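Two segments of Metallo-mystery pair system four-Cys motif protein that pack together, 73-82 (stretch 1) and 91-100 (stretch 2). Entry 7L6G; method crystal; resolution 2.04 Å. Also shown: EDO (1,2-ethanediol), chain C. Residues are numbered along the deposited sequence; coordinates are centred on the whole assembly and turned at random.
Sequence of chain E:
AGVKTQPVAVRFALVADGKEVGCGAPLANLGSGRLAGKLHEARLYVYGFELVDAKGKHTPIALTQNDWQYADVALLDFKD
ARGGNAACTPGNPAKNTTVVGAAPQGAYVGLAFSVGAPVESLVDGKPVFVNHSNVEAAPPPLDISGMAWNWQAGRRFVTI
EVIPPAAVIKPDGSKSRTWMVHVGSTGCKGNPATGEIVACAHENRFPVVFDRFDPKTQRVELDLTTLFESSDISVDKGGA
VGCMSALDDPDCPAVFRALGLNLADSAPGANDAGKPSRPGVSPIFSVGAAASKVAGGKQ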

# COMPACT_ATOMS: atom_id res chain seq x y z
N VAL E 73 10.63 -14.51 13.31
CA VAL E 73 9.57 -14.25 12.34
C VAL E 73 10.04 -13.18 11.36
O VAL E 73 10.58 -12.15 11.77
N ALA E 74 9.84 -13.44 10.07
CA ALA E 74 10.18 -12.50 9.01
C ALA E 74 8.94 -12.23 8.16
O ALA E 74 8.05 -13.08 8.05
N LEU E 75 8.90 -11.05 7.55
CA LEU E 75 7.79 -10.63 6.72
C LEU E 75 8.27 -10.43 5.29
O LEU E 75 9.11 -9.56 5.03
N LEU E 76 7.73 -11.23 4.37
CA LEU E 76 8.05 -11.10 2.95
C LEU E 76 7.01 -10.23 2.27
O LEU E 76 5.81 -10.36 2.51
N ASP E 77 7.48 -9.33 1.40
CA ASP E 77 6.62 -8.42 0.65
C ASP E 77 7.21 -8.26 -0.74
O ASP E 77 8.35 -7.82 -0.88
N PHE E 78 6.43 -8.60 -1.76
CA PHE E 78 6.91 -8.63 -3.13
C PHE E 78 6.49 -7.42 -3.94
O PHE E 78 6.78 -7.36 -5.14
N LYS E 79 5.81 -6.45 -3.33
CA LYS E 79 5.42 -5.24 -4.03
C LYS E 79 6.49 -4.17 -3.88
O LYS E 79 7.29 -4.18 -2.94
N ASP E 80 6.51 -3.25 -4.84
CA ASP E 80 7.39 -2.09 -4.77
C ASP E 80 6.74 -1.00 -3.92
O ASP E 80 5.52 -0.93 -3.79
N ALA E 81 7.59 -0.15 -3.34
CA ALA E 81 7.08 0.91 -2.47
C ALA E 81 6.24 1.92 -3.25
O ALA E 81 5.22 2.41 -2.75
N ARG E 82 6.65 2.23 -4.48
CA ARG E 82 5.93 3.23 -5.28
C ARG E 82 4.51 2.79 -5.58
O ARG E 82 3.58 3.61 -5.53
N GLY E 91 16.55 0.29 -8.37
CA GLY E 91 16.06 1.58 -7.89
C GLY E 91 14.69 1.48 -7.26
O GLY E 91 14.42 2.11 -6.24
N ASN E 92 13.80 0.68 -7.86
CA ASN E 92 12.45 0.45 -7.36
C ASN E 92 12.28 -1.06 -7.15
O ASN E 92 11.72 -1.76 -8.00
N PRO E 93 12.77 -1.59 -6.03
CA PRO E 93 12.71 -3.03 -5.80
C PRO E 93 11.46 -3.44 -5.04
O PRO E 93 10.71 -2.62 -4.52
N ALA E 94 11.24 -4.76 -4.99
CA ALA E 94 10.31 -5.31 -4.03
C ALA E 94 10.79 -4.98 -2.62
O ALA E 94 11.98 -4.83 -2.37
N LYS E 95 9.83 -4.86 -1.70
CA LYS E 95 10.15 -4.26 -0.40
C LYS E 95 11.05 -5.17 0.44
O LYS E 95 11.98 -4.68 1.10
N ASN E 96 10.81 -6.48 0.43
CA ASN E 96 11.59 -7.38 1.28
C ASN E 96 11.40 -8.81 0.79
O ASN E 96 10.34 -9.40 1.01
N THR E 97 12.44 -9.37 0.17
CA THR E 97 12.37 -10.71 -0.41
C THR E 97 13.44 -11.66 0.11
O THR E 97 13.56 -12.78 -0.40
N THR E 98 14.23 -11.25 1.10
CA THR E 98 15.35 -12.06 1.57
C THR E 98 15.32 -12.14 3.09
O THR E 98 15.31 -11.10 3.77
N VAL E 99 15.30 -13.35 3.62
CA VAL E 99 15.47 -13.59 5.05
C VAL E 99 16.96 -13.66 5.35
O VAL E 99 17.69 -14.42 4.70
N VAL E 100 17.41 -12.86 6.31
CA VAL E 100 18.82 -12.74 6.63
C VAL E 100 19.05 -13.14 8.08
O VAL E 100 18.19 -12.94 8.94

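The two stretches run antiparallel, and stretch 2 meets stretch 1 in reverse order, starting near Arg82 and ending near Ala74. Gly91 makes no contact; the packing begins at Asn92, whose CA-to-CB bond points toward stretch 1. Its t rotamer places ND2 to donate to Asp80 OD2 at 2.9 Å, Asp80 being in the p rotamer, while OD1 lies 3.3 Å from Arg82 CG, against the aliphatic part of that side chain. The CA-to-CB bond of Pro93 points away, and its side chain comes no nearer than 6.0 Å to stretch 1, so its backbone makes the contact, Pro93 O lying 3.4 Å from Asp80 CA in a CA-H...O contact. The small methyl of Ala94 rests on the backbone, its CB 3.6 Å from Phe78 O and 3.9 Å from Asp77 O.

Lys95, the residue most covered by the opposing stretch, points toward it. With chi1 m and chi2 t, its long chain carries NZ to Asp77 OD2 at 2.5 Å, a salt bridge that pairs opposite charges; along the way CE passes 3.6 Å from Asp80 O. Asp77, chi1 t, uses its other oxygen within its own stretch, where OD1 accepts from Lys79 N at 3.1 Å.

Asn96 lies on the same sheet face as Asp77. The two backbones exchange hydrogen bonds, Asp77 N to Asn96 O at 2.9 Å and Asn96 N to Asp77 O at 3.1 Å. Because its side-chain amide can donate to a backbone carbonyl, Asn96 ND2 (chi1 t) adds a third, to Leu75 O at 2.9 Å.

Beyond it the contact becomes apolar. Thr97, chi1 p, gives the Phe78 ring an apolar partner, its methyl CG2 3.7 Å from Phe78 CD1. Thr98 points away, and its OG1 instead hydrogen-bonds O1 of the bound 1,2-ethanediol at 2.6 Å. Val99, chi1 t, is branched and so offers two methyls: CG1 meets Ala74 CB at 3.9 Å, and CG2 meets Leu76 CD2 at 4.2 Å. Val100 lies out of reach.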

# COMPACT_ATOMS: atom_id res chain seq x y z
CB VAL E 73 8.27 -13.82 13.04
CG1 VAL E 73 7.20 -13.47 12.01
CG2 VAL E 73 7.79 -14.92 13.96
CB ALA E 74 11.32 -13.02 8.13
CB LEU E 75 7.15 -9.34 7.25
CG LEU E 75 6.16 -8.71 6.27
CD1 LEU E 75 4.97 -9.62 6.09
CD2 LEU E 75 5.73 -7.33 6.74
CB LEU E 76 8.11 -12.47 2.28
CG LEU E 76 9.17 -13.44 2.81
CD1 LEU E 76 8.89 -14.86 2.33
CD2 LEU E 76 10.57 -13.00 2.40
CB ASP E 77 6.50 -7.06 1.36
CG ASP E 77 5.43 -6.16 0.74
OD1 ASP E 77 4.93 -6.48 -0.36
OD2 ASP E 77 5.09 -5.14 1.36
CB PHE E 78 6.44 -9.91 -3.82
CG PHE E 78 6.95 -11.16 -3.17
CD1 PHE E 78 8.23 -11.62 -3.42
CD2 PHE E 78 6.15 -11.88 -2.29
CE1 PHE E 78 8.71 -12.77 -2.82
CE2 PHE E 78 6.62 -13.03 -1.69
CZ PHE E 78 7.90 -13.47 -1.95
CB LYS E 79 4.08 -4.71 -3.50
CG LYS E 79 2.89 -5.57 -3.85
CD LYS E 79 2.65 -5.60 -5.35
CE LYS E 79 2.04 -4.29 -5.84
NZ LYS E 79 1.68 -4.36 -7.28
CB ASP E 80 7.69 -1.56 -6.16
CG ASP E 80 6.44 -1.19 -6.93
OD1 ASP E 80 5.54 -2.05 -7.06
OD2 ASP E 80 6.35 -0.04 -7.41
CB ALA E 81 8.24 1.61 -1.77
CB ARG E 82 6.68 3.49 -6.59
CG ARG E 82 7.91 4.36 -6.47
CD ARG E 82 8.18 5.10 -7.78
NE ARG E 82 8.16 4.22 -8.94
CZ ARG E 82 7.16 4.15 -9.82
NH1 ARG E 82 6.09 4.91 -9.66
NH2 ARG E 82 7.23 3.32 -10.85
CB ASN E 92 11.39 0.99 -8.31
CG ASN E 92 10.08 1.29 -7.61
OD1 ASN E 92 10.05 1.86 -6.53
ND2 ASN E 92 8.97 0.89 -8.24
CB PRO E 93 13.96 -3.28 -4.95
CG PRO E 93 14.06 -2.03 -4.11
CD PRO E 93 13.53 -0.89 -4.98
CB ALA E 94 10.18 -6.82 -4.21
CB LYS E 95 8.86 -3.93 0.35
CG LYS E 95 8.24 -2.61 -0.10
CD LYS E 95 6.86 -2.41 0.50
CE LYS E 95 5.77 -2.56 -0.55
NZ LYS E 95 4.50 -3.06 0.03
CB ASN E 96 11.18 -7.24 2.74
CG ASN E 96 12.19 -7.83 3.69
OD1 ASN E 96 13.26 -7.25 3.90
ND2 ASN E 96 11.87 -8.97 4.27
CB THR E 97 12.47 -10.64 -1.94
OG1 THR E 97 13.72 -10.05 -2.31
CG2 THR E 97 11.33 -9.81 -2.51
CB THR E 98 16.69 -11.50 1.10
OG1 THR E 98 16.65 -11.32 -0.32
CG2 THR E 98 17.82 -12.46 1.45
CB VAL E 99 14.75 -14.88 5.48
CG1 VAL E 99 14.58 -14.91 6.99
CG2 VAL E 99 13.41 -14.99 4.79
CB VAL E 100 19.35 -11.32 6.36
CG1 VAL E 100 19.21 -10.97 4.89
CG2 VAL E 100 18.62 -10.30 7.22
C1 EDO C . 19.93 -10.92 -2.05
O1 EDO C . 18.95 -10.50 -1.09
C2 EDO C . 19.71 -10.17 -3.37
O2 EDO C . 18.42 -10.50 -3.90